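Local coordinates for protein virC2 (Agrobacterium tumefaciens, PDB 2RH3) that enhances T-DNA transfer and virulence in Agrobacterium tumefaciens, probably by binding DNA through the C-terminal ribbon-helix-helix domain that this chain comprises, at residues L39-E43 with R75-L81; I34-L39 with A108-F113. All blocks are in the same frame, centred on the assembly; numbering follows the deposited sequence. Where two conformers were deposited one is given.

Interaction 1: residues L39-E43 with R75-L81; sequences LGDFE and RMFPVSL
Residues 39-43 form a continuous helical turn, closed by Glu43 N to Leu39 O at 3.0 Å, whereas 75-81 changes conformation along its length: Arg75 and Met76 end a strand, Phe77 and Pro78 stay extended (psi 144° and 140°), and Pro78, at the N-cap position, starts the helix that holds Val79 to Leu81. The CA atoms of Leu39 and Arg75 lie 8.6 Å apart and those of Glu43 and Leu81 7.1 Å, so 75-81 comes near the helix at its two ends. Arg75 reaches across with chi1 to chi3 all t and chi4 near -88°. Its NH1 donates to Glu43 OE1 at 2.7 Å (N-H...O 152°), a salt bridge made near the guanidinium plane, while Leu39 CB and Gly40 N cover one face of that group. Beside the ion pair, Phe77 and Leu81 add carbon contacts. Phe77, chi1 m, offers its ring edge to Leu39 CD2 (3.9 Å from CZ) and to Glu43 CG (3.6 Å from CD1); Leu81 CD1 lies 3.6 Å from Glu43 O, and Glu43 OE2 approaches Pro78 CD at 3.3 Å. Together 333 Å² is buried where a long helix meets the strand-to-helix junction of a second ribbon-helix-helix unit. Leu5 of strand 2-7 touches both Leu39 and Arg75, Phe42 faces helix 97-118, and Leu81 reaches Leu46 and Ala47 further along helix 27-47.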
loop_
_atom_site.group_PDB
_atom_site.type_symbol
_atom_site.label_atom_id
_atom_site.label_comp_id
_atom_site.label_asym_id
_atom_site.label_seq_id
_atom_site.Cartn_x
_atom_site.Cartn_y
_atom_site.Cartn_z
ATOM N N LEU A 39 2.015 -2.876 5.632
ATOM C CA LEU A 39 3.243 -3.539 5.171
ATOM C C LEU A 39 3.661 -4.660 6.109
ATOM O O LEU A 39 4.251 -5.654 5.673
ATOM C CB LEU A 39 4.388 -2.540 4.954
ATOM C CG LEU A 39 4.178 -1.530 3.821
ATOM C CD1 LEU A 39 5.040 -0.289 4.040
ATOM C CD2 LEU A 39 4.437 -2.151 2.437
ATOM N N GLY A 40 3.351 -4.503 7.395
ATOM C CA GLY A 40 3.588 -5.558 8.373
ATOM C C GLY A 40 2.739 -6.783 8.078
ATOM O O GLY A 40 3.249 -7.907 8.051
ATOM N N ASP A 41 1.444 -6.556 7.839
ATOM C CA ASP A 41 0.502 -7.617 7.474
ATOM C C ASP A 41 0.943 -8.288 6.168
ATOM O O ASP A 41 0.921 -9.519 6.056
ATOM C CB ASP A 41 -0.927 -7.057 7.304
ATOM C CG ASP A 41 -1.517 -6.475 8.599
ATOM O OD1 ASP A 41 -1.043 -6.810 9.705
ATOM O OD2 ASP A 41 -2.478 -5.669 8.502
ATOM N N PHE A 42 1.373 -7.467 5.210
ATOM C CA PHE A 42 1.704 -7.923 3.848
ATOM C C PHE A 42 2.951 -8.795 3.811
ATOM O O PHE A 42 3.007 -9.746 3.033
ATOM C CB PHE A 42 1.858 -6.740 2.890
ATOM C CG PHE A 42 1.542 -7.071 1.453
ATOM C CD1 PHE A 42 0.250 -7.439 1.079
ATOM C CD2 PHE A 42 2.529 -7.000 0.479
ATOM C CE1 PHE A 42 -0.057 -7.739 -0.255
ATOM C CE2 PHE A 42 2.243 -7.301 -0.854
ATOM C CZ PHE A 42 0.940 -7.667 -1.221
ATOM N N GLU A 43 3.932 -8.463 4.656
ATOM C CA GLU A 43 5.180 -9.240 4.791
ATOM C C GLU A 43 4.895 -10.703 5.063
ATOM O O GLU A 43 5.553 -11.592 4.497
ATOM C CB GLU A 43 6.018 -8.712 5.954
ATOM C CG GLU A 43 7.070 -7.693 5.605
ATOM C CD GLU A 43 7.964 -7.383 6.794
ATOM O OE1 GLU A 43 7.439 -6.957 7.847
ATOM O OE2 GLU A 43 9.192 -7.567 6.678
ATOM N N ARG A 75 11.184 1.210 4.008
ATOM C CA ARG A 75 11.043 0.169 5.030
ATOM C C ARG A 75 11.984 -0.988 4.714
ATOM O O ARG A 75 12.235 -1.292 3.544
ATOM C CB ARG A 75 9.595 -0.334 5.107
ATOM C CG ARG A 75 9.261 -1.128 6.371
ATOM C CD ARG A 75 7.794 -1.517 6.401
ATOM N NE ARG A 75 7.446 -2.355 7.551
ATOM C CZ ARG A 75 7.528 -3.683 7.567
ATOM N NH1 ARG A 75 7.184 -4.354 8.657
ATOM N NH2 ARG A 75 7.964 -4.345 6.502
ATOM N N MET A 76 12.504 -1.621 5.765
ATOM C CA MET A 76 13.381 -2.782 5.627
ATOM C C MET A 76 12.565 -4.051 5.453
ATOM O O MET A 76 11.630 -4.309 6.218
ATOM C CB MET A 76 14.289 -2.935 6.857
ATOM C CG MET A 76 15.085 -1.694 7.232
ATOM S SD MET A 76 16.310 -1.252 5.991
ATOM C CE MET A 76 17.194 0.058 6.843
ATOM N N PHE A 77 12.922 -4.835 4.440
ATOM C CA PHE A 77 12.313 -6.141 4.206
ATOM C C PHE A 77 13.406 -7.198 4.117
ATOM O O PHE A 77 14.480 -6.929 3.571
ATOM C CB PHE A 77 11.532 -6.157 2.890
ATOM C CG PHE A 77 10.319 -5.272 2.874
ATOM C CD1 PHE A 77 9.078 -5.760 3.277
ATOM C CD2 PHE A 77 10.406 -3.963 2.414
ATOM C CE1 PHE A 77 7.947 -4.945 3.243
ATOM C CE2 PHE A 77 9.280 -3.141 2.379
ATOM C CZ PHE A 77 8.053 -3.633 2.796
ATOM N N PRO A 78 13.140 -8.409 4.637
ATOM C CA PRO A 78 14.052 -9.521 4.337
ATOM C C PRO A 78 14.155 -9.729 2.821
ATOM O O PRO A 78 13.146 -9.621 2.115
ATOM C CB PRO A 78 13.379 -10.727 5.001
ATOM C CG PRO A 78 12.478 -10.145 6.049
ATOM C CD PRO A 78 12.031 -8.815 5.522
ATOM N N VAL A 79 15.367 -10.011 2.341
ATOM C CA VAL A 79 15.661 -10.152 0.906
ATOM C C VAL A 79 14.870 -11.284 0.240
ATOM O O VAL A 79 14.487 -11.180 -0.931
ATOM C CB VAL A 79 17.190 -10.345 0.656
ATOM C CG1 VAL A 79 17.472 -10.840 -0.760
ATOM C CG2 VAL A 79 17.940 -9.046 0.915
ATOM N N SER A 80 14.640 -12.355 0.996
ATOM C CA SER A 80 13.833 -13.489 0.553
ATOM C C SER A 80 12.412 -13.069 0.144
ATOM O O SER A 80 11.901 -13.500 -0.895
ATOM C CB SER A 80 13.790 -14.551 1.656
ATOM O OG SER A 80 12.551 -15.242 1.672
ATOM N N LEU A 81 11.799 -12.218 0.964
ATOM C CA LEU A 81 10.429 -11.746 0.743
ATOM C C LEU A 81 10.335 -10.765 -0.426
ATOM O O LEU A 81 9.364 -10.791 -1.192
ATOM C CB LEU A 81 9.861 -11.107 2.022
ATOM C CG LEU A 81 9.912 -11.923 3.324
ATOM C CD1 LEU A 81 9.171 -11.203 4.439
ATOM C CD2 LEU A 81 9.361 -13.335 3.149
#

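Interaction 2: residues I34-L39 with A108-F113; sequences ILRRAL and ALACFF
Ile34 lays its CG2 methyl over the face of the Phe112 ring, 3.7 Å from the centroid and 14° off the normal, a CH-pi contact; Phe112 holds chi1 t and Ile34 chi1 m. The same methyl lies 3.6 Å from Leu109 CD2 and 4.3 Å from Phe113 CE1. Both segments are regular helix, with i to i+4 bonds such as Ala38 N to Ile34 O (2.8 Å) and Phe112 N to Ala108 O (3.1 Å). Their axes approach to 8.7 Å and cross at 91°. Small residues occupy the closest backbone approach: the CA atoms of Ala38 and Ala108 are 5.4 Å apart, and Ala38 CB meets Ala108 O at 3.6 Å. One water donates to Ala38 O (3.0 Å) and Ala108 O (2.9 Å), linking the two backbones. Leu35 CD1 reaches Leu109 CG at 3.7 Å and Leu39 CD2 reaches Ala108 CB at 3.8 Å, while Arg37 CG borders the Phe112 ring edge, 3.9 Å from CE1. Ile17 of helix 16-21 touches both Ile34 and Phe112. This buried perpendicular crossing joins the second helices of two strand-helix-helix units, an arrangement consistent with the core of a ribbon-helix-helix fold, here built within one chain.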
loop_
_atom_site.group_PDB
_atom_site.type_symbol
_atom_site.label_atom_id
_atom_site.label_comp_id
_atom_site.label_asym_id
_atom_site.label_seq_id
_atom_site.Cartn_x
_atom_site.Cartn_y
_atom_site.Cartn_z
ATOM N N ILE A 34 -1.166 4.026 8.350
ATOM C CA ILE A 34 -1.806 2.843 7.788
ATOM C C ILE A 34 -0.792 1.929 7.106
ATOM O O ILE A 34 -0.810 0.722 7.337
ATOM C CB ILE A 34 -2.943 3.192 6.811
ATOM C CG1 ILE A 34 -4.063 3.938 7.556
ATOM C CG2 ILE A 34 -3.502 1.895 6.206
ATOM C CD1 ILE A 34 -5.142 4.532 6.636
ATOM N N LEU A 35 0.088 2.516 6.294
ATOM C CA LEU A 35 1.067 1.729 5.530
ATOM C C LEU A 35 1.978 0.900 6.440
ATOM O O LEU A 35 2.363 -0.225 6.081
ATOM C CB LEU A 35 1.892 2.642 4.611
ATOM C CG LEU A 35 2.740 1.980 3.518
ATOM C CD1 LEU A 35 1.923 0.981 2.718
ATOM C CD2 LEU A 35 3.356 3.031 2.603
ATOM N N ARG A 36 2.323 1.446 7.600
ATOM C CA ARG A 36 3.184 0.742 8.562
ATOM C C ARG A 36 2.556 -0.604 8.939
ATOM O O ARG A 36 3.229 -1.653 8.934
ATOM C CB ARG A 36 3.410 1.618 9.800
ATOM C CG ARG A 36 4.324 1.004 10.848
ATOM C CD ARG A 36 4.609 1.964 11.995
ATOM N NE ARG A 36 5.479 3.064 11.589
ATOM C CZ ARG A 36 5.134 4.346 11.624
ATOM N NH1 ARG A 36 3.932 4.704 12.061
ATOM N NH2 ARG A 36 6.001 5.273 11.232
ATOM N N ARG A 37 1.261 -0.567 9.252
ATOM C CA ARG A 37 0.518 -1.752 9.626
ATOM C C ARG A 37 0.290 -2.640 8.400
ATOM O O ARG A 37 0.491 -3.853 8.470
ATOM C CB ARG A 37 -0.829 -1.369 10.252
ATOM C CG ARG A 37 -1.730 -2.549 10.576
ATOM C CD ARG A 37 -1.167 -3.402 11.683
ATOM N NE ARG A 37 -2.065 -4.504 12.013
ATOM C CZ ARG A 37 -2.083 -5.152 13.179
ATOM N NH1 ARG A 37 -1.242 -4.823 14.156
ATOM N NH2 ARG A 37 -2.953 -6.139 13.373
ATOM N N ALA A 38 -0.135 -2.028 7.297
ATOM C CA ALA A 38 -0.399 -2.745 6.046
ATOM C C ALA A 38 0.849 -3.508 5.553
ATOM O O ALA A 38 0.750 -4.660 5.141
ATOM C CB ALA A 38 -0.921 -1.800 4.985
ATOM N N LEU A 39 2.015 -2.876 5.632
ATOM C CA LEU A 39 3.243 -3.539 5.171
ATOM C C LEU A 39 3.661 -4.660 6.109
ATOM O O LEU A 39 4.251 -5.654 5.673
ATOM C CB LEU A 39 4.388 -2.540 4.954
ATOM C CG LEU A 39 4.178 -1.530 3.821
ATOM C CD1 LEU A 39 5.040 -0.289 4.040
ATOM C CD2 LEU A 39 4.437 -2.151 2.437
ATOM N N ALA A 108 -0.242 -3.500 -0.778
ATOM C CA ALA A 108 -0.327 -3.651 0.673
ATOM C C ALA A 108 -1.542 -2.878 1.215
ATOM O O ALA A 108 -2.321 -3.379 2.034
ATOM C CB ALA A 108 0.963 -3.183 1.310
ATOM N N LEU A 109 -1.714 -1.663 0.721
ATOM C CA LEU A 109 -2.852 -0.837 1.134
ATOM C C LEU A 109 -4.172 -1.380 0.605
ATOM O O LEU A 109 -5.166 -1.400 1.317
ATOM C CB LEU A 109 -2.636 0.607 0.689
ATOM C CG LEU A 109 -1.572 1.376 1.465
ATOM C CD1 LEU A 109 -1.230 2.660 0.694
ATOM C CD2 LEU A 109 -2.033 1.701 2.891
ATOM N N ALA A 110 -4.181 -1.815 -0.660
ATOM C CA ALA A 110 -5.370 -2.388 -1.253
ATOM C C ALA A 110 -5.884 -3.555 -0.399
ATOM O O ALA A 110 -7.078 -3.696 -0.209
ATOM C CB ALA A 110 -5.084 -2.835 -2.678
ATOM N N CYS A 111 -4.948 -4.360 0.103
ATOM C CA CYS A 111 -5.225 -5.494 0.983
ATOM C C CYS A 111 -5.809 -5.060 2.341
ATOM O O CYS A 111 -6.767 -5.658 2.836
ATOM C CB CYS A 111 -3.936 -6.302 1.182
ATOM S SG CYS A 111 -4.148 -7.864 2.028
ATOM N N PHE A 112 -5.227 -4.014 2.922
ATOM C CA PHE A 112 -5.673 -3.449 4.194
ATOM C C PHE A 112 -7.106 -2.918 4.036
ATOM O O PHE A 112 -7.984 -3.188 4.867
ATOM C CB PHE A 112 -4.722 -2.304 4.600
ATOM C CG PHE A 112 -5.056 -1.689 5.922
ATOM C CD1 PHE A 112 -4.397 -2.100 7.080
ATOM C CD2 PHE A 112 -6.025 -0.693 6.014
ATOM C CE1 PHE A 112 -4.719 -1.530 8.326
ATOM C CE2 PHE A 112 -6.354 -0.133 7.244
ATOM C CZ PHE A 112 -5.693 -0.543 8.395
ATOM N N PHE A 113 -7.345 -2.167 2.956
ATOM C CA PHE A 113 -8.658 -1.587 2.708
ATOM C C PHE A 113 -9.726 -2.659 2.431
ATOM O O PHE A 113 -10.852 -2.523 2.886
ATOM C CB PHE A 113 -8.634 -0.570 1.571
ATOM C CG PHE A 113 -7.685 0.594 1.781
ATOM C CD1 PHE A 113 -7.469 1.159 3.060
ATOM C CD2 PHE A 113 -7.038 1.158 0.681
ATOM C CE1 PHE A 113 -6.588 2.243 3.226
ATOM C CE2 PHE A 113 -6.176 2.246 0.838
ATOM C CZ PHE A 113 -5.946 2.781 2.115
HETATM O O HOH W 1 -1.873 -5.532 3.922
#

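From the N terminus, strand 2-7 and helices 16-21 and 27-47 make the first strand-helix-helix unit; strand 71-76 and helices 79-89 and 97-118 repeat that order. Interaction 1 closes a loop of 31 residues by bringing the end of strand 71-76 and the first turn of helix 79-89 back to helix 27-47. Interaction 2 spans 68 intervening residues between its own segments, and the loop it closes contains the smaller one. Leu39 belongs to both contacts, whose centres lie about 12 Å apart, and Phe42 CD1 packs 3.9 Å from Ala108 CA between them. Helix 27-47 thus meets the strand-to-helix turn of the second unit and the middle of its last helix, while antiparallel pairing of strands 2-7 and 71-76 joins the units again.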